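Phosphoinositol-specific phospholipase C (Pseudomonas sp., PDB 5FYP) probably cleaves phosphoinositides in a calcium-dependent manner, as a bacterial phosphoinositide-specific phospholipase C. Local coordinates at residues E48-D53 / I117-Q122; W66-N71 / N92-C97. All blocks are in the same frame, centred on the assembly; numbering follows the deposited sequence.

Contact 1 (E48-D53 / I117-Q122); sequences ELDFWD and ILDKKQ. With CA (calcium ion), chain I.
E48 to F51 pair with I117 to K120 as neighbouring parallel strands in the buried sheet of a TIM-barrel-like phospholipase, and their carboxylates supply three of the four protein ligands of its calcium. L49 and F51 use both N-H and C=O across the ladder: L49 N donates to I117 O (2.9 Å), and L49 O receives D119 N. The side chains of E48, D50 and D119 share one face, where calcium is bound. E48 OE2 and D50 OD1 from one strand and D119 OD2 from the other bind calcium, D50 OD1 at 2.3 Å. The D50 and D119 carboxylates lie side by side with planes 80° apart; their metal-bound oxygens, D50 OD1 and D119 OD2, are 3.2 Å apart because both bind the same calcium. N27 OD1 and two waters complete the shell, while R260 forms a salt bridge with E48 OE1 and Y29 binds D50 OD2. On the other face, F51 carries K120 CA over its ring, 3.9 Å from the centroid.

Past the metal, K121 CB rests over the centre of the six-membered ring of W52, 3.4 Å from its centroid, and Q122 CD meets the indole edge at CE3. An alanine in place of W52 would probably open a gap beneath K121 CB and leave the R69 carbonyl without its indole N-H. The aliphatic chain of K121, bent at chi2 (-65°), runs on past D50, and K121 NZ reaches D119 OD2 at 3.0 Å from above the carboxylate plane.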
ATOM      1  N   GLU A  48      -4.256   5.196   3.236  1.00  7.67           N
ATOM      2  CA  GLU A  48      -3.197   4.880   4.208  1.00  7.69           C
ATOM      3  C   GLU A  48      -3.801   4.763   5.597  1.00  7.67           C
ATOM      4  O   GLU A  48      -4.639   5.571   5.981  1.00  9.10           O
ATOM      5  CB  GLU A  48      -2.099   5.942   4.208  1.00  7.98           C
ATOM      6  CG  GLU A  48      -0.948   5.656   5.162  1.00  7.84           C
ATOM      7  CD  GLU A  48       0.249   6.563   4.978  1.00  8.10           C
ATOM      8  OE1 GLU A  48       0.111   7.610   4.320  1.00  9.15           O
ATOM      9  OE2 GLU A  48       1.336   6.215   5.523  1.00 10.30           O
ATOM     10  N   LEU A  49      -3.304   3.782   6.345  1.00  7.47           N
ATOM     11  CA  LEU A  49      -3.635   3.552   7.739  1.00  7.81           C
ATOM     12  C   LEU A  49      -2.358   3.359   8.524  1.00  7.73           C
ATOM     13  O   LEU A  49      -1.564   2.489   8.180  1.00  9.58           O
ATOM     14  CB  LEU A  49      -4.531   2.306   7.897  1.00  8.78           C
ATOM     15  CG  LEU A  49      -5.923   2.448   7.323  1.00  9.30           C
ATOM     16  CD1 LEU A  49      -6.576   1.118   7.051  1.00 10.77           C
ATOM     17  CD2 LEU A  49      -6.791   3.314   8.234  1.00 10.09           C
ATOM     18  N   ASP A  50      -2.190   4.106   9.630  1.00  7.96           N
ATOM     19  CA  ASP A  50      -1.101   3.858  10.575  1.00  7.94           C
ATOM     20  C   ASP A  50      -1.643   2.978  11.689  1.00  7.98           C
ATOM     21  O   ASP A  50      -2.665   3.333  12.311  1.00 10.26           O
ATOM     22  CB  ASP A  50      -0.595   5.165  11.198  1.00  8.88           C
ATOM     23  CG  ASP A  50       0.152   6.068  10.227  1.00  9.29           C
ATOM     24  OD1 ASP A  50       0.453   5.653   9.109  1.00 12.08           O
ATOM     25  OD2 ASP A  50       0.429   7.229  10.623  1.00 10.83           O
ATOM     26  N   PHE A  51      -0.968   1.851  11.965  1.00  7.80           N
ATOM     27  CA  PHE A  51      -1.556   0.907  12.916  1.00  7.95           C
ATOM     28  C   PHE A  51      -0.579   0.482  13.990  1.00  7.92           C
ATOM     29  O   PHE A  51       0.609   0.237  13.753  1.00  8.35           O
ATOM     30  CB  PHE A  51      -2.226  -0.273  12.192  1.00  8.49           C
ATOM     31  CG  PHE A  51      -1.289  -1.269  11.553  1.00  8.44           C
ATOM     32  CD1 PHE A  51      -0.706  -1.066  10.302  1.00  8.09           C
ATOM     33  CD2 PHE A  51      -1.043  -2.486  12.180  1.00  8.50           C
ATOM     34  CE1 PHE A  51       0.102  -2.025   9.717  1.00  7.83           C
ATOM     35  CE2 PHE A  51      -0.259  -3.454  11.588  1.00  9.63           C
ATOM     36  CZ  PHE A  51       0.321  -3.226  10.368  1.00  9.16           C
ATOM     37  N   TRP A  52      -1.133   0.408  15.192  1.00  8.08           N
ATOM     38  CA  TRP A  52      -0.401   0.195  16.455  1.00  8.81           C
ATOM     39  C   TRP A  52      -0.899  -1.065  17.110  1.00  9.11           C
ATOM     40  O   TRP A  52      -2.101  -1.381  17.095  1.00  9.86           O
ATOM     41  CB  TRP A  52      -0.636   1.393  17.390  1.00  9.71           C
ATOM     42  CG  TRP A  52      -0.094   2.694  16.869  1.00  9.48           C
ATOM     43  CD1 TRP A  52      -0.639   3.503  15.924  1.00  9.50           C
ATOM     44  CD2 TRP A  52       1.148   3.299  17.237  1.00 10.32           C
ATOM     45  NE1 TRP A  52       0.196   4.562  15.681  1.00 10.64           N
ATOM     46  CE2 TRP A  52       1.294   4.467  16.477  1.00 10.70           C
ATOM     47  CE3 TRP A  52       2.153   2.956  18.136  1.00 11.76           C
ATOM     48  CZ2 TRP A  52       2.416   5.287  16.573  1.00 12.21           C
ATOM     49  CZ3 TRP A  52       3.266   3.769  18.234  1.00 13.91           C
ATOM     50  CH2 TRP A  52       3.390   4.917  17.452  1.00 13.78           C
ATOM     51  N   ASP A  53       0.020  -1.794  17.733  1.00  9.17           N
ATOM     52  CA  ASP A  53      -0.354  -2.960  18.526  1.00  9.98           C
ATOM     53  C   ASP A  53      -1.017  -2.574  19.848  1.00 10.83           C
ATOM     54  O   ASP A  53      -1.920  -3.240  20.338  1.00 12.79           O
ATOM     55  CB  ASP A  53       0.894  -3.792  18.834  1.00  9.05           C
ATOM     56  CG  ASP A  53       1.342  -4.630  17.653  1.00 10.82           C
ATOM     57  OD1 ASP A  53       1.462  -4.090  16.532  1.00 11.30           O
ATOM     58  OD2 ASP A  53       1.493  -5.863  17.833  1.00 11.07           O
ATOM     59  N   ILE A 117      -2.107   1.420   1.959  1.00  6.73           N
ATOM     60  CA  ILE A 117      -0.793   1.448   2.596  1.00  7.07           C
ATOM     61  C   ILE A 117      -1.010   1.277   4.094  1.00  7.25           C
ATOM     62  O   ILE A 117      -1.651   2.081   4.746  1.00  9.90           O
ATOM     63  CB  ILE A 117      -0.087   2.804   2.321  1.00  8.84           C
ATOM     64  CG1 ILE A 117      -0.051   3.128   0.791  1.00  9.54           C
ATOM     65  CG2 ILE A 117       1.285   2.878   2.986  1.00 10.84           C
ATOM     66  CD1 ILE A 117       0.630   2.113  -0.091  1.00 10.08           C
ATOM     67  N   LEU A 118      -0.495   0.168   4.624  1.00  7.12           N
ATOM     68  CA  LEU A 118      -0.615  -0.202   6.025  1.00  7.00           C
ATOM     69  C   LEU A 118       0.734   0.080   6.670  1.00  6.69           C
ATOM     70  O   LEU A 118       1.677  -0.702   6.522  1.00  7.40           O
ATOM     71  CB  LEU A 118      -1.064  -1.648   6.149  1.00  8.10           C
ATOM     72  CG  LEU A 118      -2.355  -1.982   5.384  1.00  8.97           C
ATOM     73  CD1 LEU A 118      -2.650  -3.463   5.493  1.00 10.29           C
ATOM     74  CD2 LEU A 118      -3.526  -1.158   5.841  1.00 11.04           C
ATOM     75  N   ASP A 119       0.814   1.224   7.346  1.00  6.89           N
ATOM     76  CA  ASP A 119       2.053   1.740   7.901  1.00  6.99           C
ATOM     77  C   ASP A 119       2.132   1.296   9.370  1.00  7.23           C
ATOM     78  O   ASP A 119       1.465   1.820  10.252  1.00  8.16           O
ATOM     79  CB  ASP A 119       2.088   3.251   7.758  1.00  8.25           C
ATOM     80  CG  ASP A 119       3.421   3.886   8.071  1.00 10.50           C
ATOM     81  OD1 ASP A 119       4.402   3.130   8.264  1.00 12.73           O
ATOM     82  OD2 ASP A 119       3.468   5.162   8.099  1.00 11.97           O
ATOM     83  N   LYS A 120       2.894   0.215   9.580  1.00  7.37           N
ATOM     84  CA  LYS A 120       2.987  -0.439  10.859  1.00  7.75           C
ATOM     85  C   LYS A 120       3.908   0.358  11.784  1.00  7.67           C
ATOM     86  O   LYS A 120       5.003   0.699  11.396  1.00  8.48           O
ATOM     87  CB  LYS A 120       3.538  -1.854  10.682  1.00  8.02           C
ATOM     88  CG  LYS A 120       3.433  -2.683  11.950  1.00  8.52           C
ATOM     89  CD  LYS A 120       3.889  -4.123  11.773  1.00  9.58           C
ATOM     90  CE  LYS A 120       3.332  -5.096  12.758  1.00 13.14           C
ATOM     91  NZ  LYS A 120       3.195  -4.625  14.149  1.00  9.85           N
ATOM     92  N   LYS A 121       3.459   0.595  13.020  1.00  8.14           N
ATOM     93  CA  LYS A 121       4.170   1.502  13.937  1.00  8.40           C
ATOM     94  C   LYS A 121       4.912   0.832  15.082  1.00  8.92           C
ATOM     95  O   LYS A 121       5.749   1.477  15.707  1.00 10.68           O
ATOM     96  CB  LYS A 121       3.209   2.567  14.457  1.00  9.23           C
ATOM     97  CG  LYS A 121       2.682   3.473  13.345  1.00  9.74           C
ATOM     98  CD  LYS A 121       3.753   4.324  12.695  1.00 11.87           C
ATOM     99  CE  LYS A 121       3.226   5.139  11.539  1.00 14.58           C
ATOM    100  NZ  LYS A 121       4.298   5.935  10.887  1.00 15.87           N
ATOM    101  N   GLN A 122       4.646  -0.448  15.348  1.00  9.11           N
ATOM    102  CA  GLN A 122       5.332  -1.220  16.395  1.00  9.34           C
ATOM    103  C   GLN A 122       5.801  -2.537  15.772  1.00  9.85           C
ATOM    104  O   GLN A 122       5.580  -2.812  14.599  1.00 11.93           O
ATOM    105  CB  GLN A 122       4.417  -1.419  17.600  1.00 10.02           C
ATOM    106  CG  GLN A 122       4.116  -0.094  18.279  1.00 11.43           C
ATOM    107  CD  GLN A 122       3.172  -0.181  19.432  1.00 14.47           C
ATOM    108  OE1 GLN A 122       2.045  -0.634  19.293  1.00 11.84           O
ATOM    109  NE2 GLN A 122       3.600   0.353  20.564  1.00 60.51           N
TER
HETATM  110 CA    CA I1303       1.834   6.925   7.752  0.80 12.02          CA
HETATM  111  O   HOH W   1       2.776   8.150   9.614  1.00 14.45           O
HETATM  112  O   HOH W   2       2.013  -2.043  14.891  1.00  9.68           O
HETATM  113  O   HOH W   3       1.779  -6.827  15.312  1.00 11.11           O
HETATM  114  O   HOH W   4       3.531   8.365   6.847  1.00 23.49           O

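Contact 2 (W66-N71 / N92-C97)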
ATOM      1  N   TRP A  66      -5.703  -4.403  16.129  1.00  9.57           N
ATOM      2  CA  TRP A  66      -4.744  -3.295  16.122  1.00  9.68           C
ATOM      3  C   TRP A  66      -5.525  -1.981  16.172  1.00 10.12           C
ATOM      4  O   TRP A  66      -6.664  -1.923  15.720  1.00 10.85           O
ATOM      5  CB  TRP A  66      -3.840  -3.308  14.881  1.00  9.86           C
ATOM      6  CG  TRP A  66      -2.840  -4.465  14.826  1.00  9.49           C
ATOM      7  CD1 TRP A  66      -1.513  -4.373  15.144  1.00  9.45           C
ATOM      8  CD2 TRP A  66      -3.058  -5.819  14.388  1.00  9.95           C
ATOM      9  NE1 TRP A  66      -0.904  -5.572  14.925  1.00  9.81           N
ATOM     10  CE2 TRP A  66      -1.820  -6.479  14.462  1.00  9.80           C
ATOM     11  CE3 TRP A  66      -4.180  -6.533  13.957  1.00 10.77           C
ATOM     12  CZ2 TRP A  66      -1.679  -7.809  14.121  1.00 10.79           C
ATOM     13  CZ3 TRP A  66      -4.031  -7.870  13.618  1.00 11.75           C
ATOM     14  CH2 TRP A  66      -2.801  -8.486  13.711  1.00 10.97           C
ATOM     15  N   PHE A  67      -4.867  -0.936  16.685  1.00  9.17           N
ATOM     16  CA  PHE A  67      -5.423   0.413  16.768  1.00  9.07           C
ATOM     17  C   PHE A  67      -4.986   1.219  15.553  1.00  9.10           C
ATOM     18  O   PHE A  67      -3.936   0.928  14.959  1.00  9.39           O
ATOM     19  CB  PHE A  67      -4.905   1.126  17.999  1.00  9.64           C
ATOM     20  CG  PHE A  67      -5.296   0.501  19.294  1.00 10.77           C
ATOM     21  CD1 PHE A  67      -4.506  -0.498  19.871  1.00 12.15           C
ATOM     22  CD2 PHE A  67      -6.425   0.917  19.987  1.00 12.39           C
ATOM     23  CE1 PHE A  67      -4.845  -1.059  21.092  1.00 14.49           C
ATOM     24  CE2 PHE A  67      -6.778   0.364  21.203  1.00 13.98           C
ATOM     25  CZ  PHE A  67      -5.985  -0.608  21.763  1.00 14.70           C
ATOM     26  N   VAL A  68      -5.731   2.279  15.234  1.00  9.20           N
ATOM     27  CA  VAL A  68      -5.343   3.214  14.175  1.00  8.71           C
ATOM     28  C   VAL A  68      -5.305   4.618  14.767  1.00  9.40           C
ATOM     29  O   VAL A  68      -6.322   5.144  15.228  1.00  9.61           O
ATOM     30  CB  VAL A  68      -6.265   3.132  12.957  1.00  9.05           C
ATOM     31  CG1 VAL A  68      -6.022   4.271  11.981  1.00  9.06           C
ATOM     32  CG2 VAL A  68      -6.112   1.786  12.261  1.00  9.61           C
ATOM     33  N   ARG A  69      -4.113   5.218  14.699  1.00  8.78           N
ATOM     34  CA  ARG A  69      -3.856   6.580  15.177  1.00  9.44           C
ATOM     35  C   ARG A  69      -2.490   7.010  14.670  1.00  9.38           C
ATOM     36  O   ARG A  69      -1.689   6.159  14.234  1.00  9.86           O
ATOM     37  CB  ARG A  69      -3.876   6.666  16.702  1.00  9.64           C
ATOM     38  CG  ARG A  69      -2.746   5.897  17.372  1.00  9.53           C
ATOM     39  CD  ARG A  69      -2.767   6.113  18.875  1.00  9.87           C
ATOM     40  NE  ARG A  69      -1.666   5.396  19.535  1.00 10.26           N
ATOM     41  CZ  ARG A  69      -1.680   4.109  19.822  1.00  9.89           C
ATOM     42  NH1 ARG A  69      -2.774   3.378  19.636  1.00 10.12           N
ATOM     43  NH2 ARG A  69      -0.566   3.525  20.305  1.00 10.52           N
ATOM     44  N   HIS A  70      -2.196   8.297  14.805  1.00 10.31           N
ATOM     45  CA  HIS A  70      -0.915   8.805  14.367  1.00 11.69           C
ATOM     46  C   HIS A  70       0.186   8.693  15.429  1.00 13.93           C
ATOM     47  O   HIS A  70       1.277   8.212  15.135  1.00 18.46           O
ATOM     48  CB  HIS A  70      -1.054  10.248  13.915  1.00 13.04           C
ATOM     49  CG  HIS A  70       0.184  10.816  13.283  1.00 16.84           C
ATOM     50  ND1 HIS A  70       0.901  11.834  13.842  1.00 22.33           N
ATOM     51  CD2 HIS A  70       0.875  10.445  12.188  1.00 32.66           C
ATOM     52  CE1 HIS A  70       1.939  12.127  13.082  1.00 20.22           C
ATOM     53  NE2 HIS A  70       1.955  11.287  12.079  1.00 25.09           N
ATOM     54  N   ASN A  71      -0.107   9.159  16.626  1.00 15.17           N
ATOM     55  CA  ASN A  71       0.925   9.289  17.645  1.00 18.43           C
ATOM     56  C   ASN A  71       1.015   8.091  18.578  1.00 14.35           C
ATOM     57  O   ASN A  71       0.081   7.331  18.671  1.00 13.63           O
ATOM     58  CB  ASN A  71       0.683  10.557  18.446  1.00 20.02           C
ATOM     59  CG  ASN A  71       0.740  11.805  17.578  1.00 32.06           C
ATOM     60  OD1 ASN A  71      -0.198  12.579  17.537  1.00 42.16           O
ATOM     61  ND2 ASN A  71       1.808  11.943  16.804  1.00 36.25           N
ATOM     62  N   ASN A  92     -13.474   2.161  16.568  1.00 13.10           N
ATOM     63  CA  ASN A  92     -12.928   2.444  15.247  1.00 12.84           C
ATOM     64  C   ASN A  92     -11.447   2.038  15.159  1.00 11.80           C
ATOM     65  O   ASN A  92     -10.552   2.870  15.122  1.00 12.14           O
ATOM     66  CB  ASN A  92     -13.122   3.941  14.879  1.00  9.62           C
ATOM     67  CG  ASN A  92     -12.625   4.914  15.956  1.00 14.86           C
ATOM     68  OD1 ASN A  92     -12.721   4.673  17.174  1.00 19.75           O
ATOM     69  ND2 ASN A  92     -12.094   6.032  15.516  1.00 13.96           N
ATOM     70  N   ASP A  93     -11.243   0.730  15.157  1.00 11.06           N
ATOM     71  CA  ASP A  93      -9.919   0.124  15.137  1.00 10.96           C
ATOM     72  C   ASP A  93      -9.477  -0.206  13.712  1.00 11.20           C
ATOM     73  O   ASP A  93     -10.127   0.160  12.749  1.00 11.74           O
ATOM     74  CB  ASP A  93      -9.896  -1.088  16.068  1.00 12.45           C
ATOM     75  CG  ASP A  93     -10.767  -2.242  15.583  1.00 12.80           C
ATOM     76  OD1 ASP A  93     -11.606  -2.061  14.668  1.00 15.17           O
ATOM     77  OD2 ASP A  93     -10.632  -3.330  16.165  1.00 18.08           O
ATOM     78  N   LEU A  94      -8.384  -0.952  13.571  1.00  9.89           N
ATOM     79  CA  LEU A  94      -7.918  -1.311  12.252  1.00 10.12           C
ATOM     80  C   LEU A  94      -8.969  -2.056  11.472  1.00 10.01           C
ATOM     81  O   LEU A  94      -9.267  -1.753  10.307  1.00 10.51           O
ATOM     82  CB  LEU A  94      -6.622  -2.110  12.309  1.00  9.63           C
ATOM     83  CG  LEU A  94      -6.095  -2.584  10.956  1.00 10.49           C
ATOM     84  CD1 LEU A  94      -5.788  -1.439  10.019  1.00 11.02           C
ATOM     85  CD2 LEU A  94      -4.868  -3.459  11.120  1.00 10.13           C
ATOM     86  N   GLU A  95      -9.564  -3.058  12.113  1.00 10.39           N
ATOM     87  CA  GLU A  95     -10.596  -3.856  11.434  1.00 11.37           C
ATOM     88  C   GLU A  95     -11.740  -2.984  10.944  1.00 11.39           C
ATOM     89  O   GLU A  95     -12.258  -3.166   9.837  1.00 11.78           O
ATOM     90  CB  GLU A  95     -11.097  -4.975  12.356  1.00 12.75           C
ATOM     91  CG  GLU A  95     -12.186  -5.820  11.735  1.00 14.29           C
ATOM     92  CD  GLU A  95     -12.482  -7.092  12.503  1.00 17.83           C
ATOM     93  OE1 GLU A  95     -11.731  -7.467  13.416  1.00 19.57           O
ATOM     94  OE2 GLU A  95     -13.468  -7.764  12.160  1.00 21.14           O
ATOM     95  N   ALA A  96     -12.143  -2.022  11.769  1.00 12.56           N
ATOM     96  CA  ALA A  96     -13.230  -1.118  11.364  1.00 12.77           C
ATOM     97  C   ALA A  96     -12.850  -0.289  10.120  1.00 11.96           C
ATOM     98  O   ALA A  96     -13.639  -0.118   9.181  1.00 13.30           O
ATOM     99  CB  ALA A  96     -13.595  -0.197  12.492  1.00 14.22           C
ATOM    100  N   CYS A  97     -11.633   0.232  10.126  1.00 11.02           N
ATOM    101  CA  CYS A  97     -11.134   0.995   8.988  1.00 10.88           C
ATOM    102  C   CYS A  97     -11.087   0.143   7.715  1.00 10.79           C
ATOM    103  O   CYS A  97     -11.476   0.588   6.635  1.00 11.73           O
ATOM    104  CB  CYS A  97      -9.761   1.597   9.261  1.00 10.94           C
ATOM    105  SG  CYS A  97      -9.700   2.833  10.580  1.00 11.35           S
TER
HETATM  106  O   HOH W   5      -8.357  -4.350  14.663  1.00 12.09           O
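V68 and L94 meet with their side chains pointed at each other where a short strand meets the start of a helix. V68 CG2 does most of the touching. V68 CG2 lies 3.6 Å from L94 CA and 3.9 Å from L94 CB, so that the methyl bears on the backbone of the first helical turn as well as on the leucine. L94 answers with a fork: its CG stands anti to the backbone N (chi1 177°), L94 CD1 goes to the V68 methyl, and L94 CD2 goes to W66 CB at 3.9 Å. The indole of W66 meanwhile leads away from the helix start, and the W66 side chain also touches L139 of helix 133-144, which in turn touches L94. C97, one turn further on, points toward the strand, and C97 SG comes within 4.1 Å of V68 CG2; the same sulphur is joined to C84 by a disulfide.

The polar half of the contact is a helix N-terminus. D93 is the N-cap of helix 94-107, D93 OD1 accepting A96 N at 2.9 Å on the anti side of the carboxylate, tilted out of its plane. The D93 chi1 of 67° sets CG between the backbone N and the carbonyl carbon. D93 CB rests against W66 O. W66 O also accepts from L94 N in a nearly straight bond of 2.9 Å (170° at the hydrogen), giving a first-turn amide an acceptor from the residue just before edge strand 67-68. A water lies beside the pair, accepting from W66 N and from E95 N, the next amide along, and giving a weak bond to D93 OD2 at 2.9 Å.

Contacts 1 and 2 have centres 8 Å apart and touch directly. Contact 2 is nested along the chain inside the loop closed by contact 1: strand 46-52 is followed by edge strand 67-68, then helix 94-107, then strand 114-120. Strands 46-52 and 114-120 are parallel neighbours, so the helix belongs to a beta-alpha-beta crossover elaborated by an extra antiparallel strand. Strand 67-68 borders 46-52 in the same sheet, probably through F67 N to W52 O at 2.8 Å. L94 and C97 pack on L49, and L94 also reaches F51, so the helix start covers the sheet face turned away from the calcium ligands.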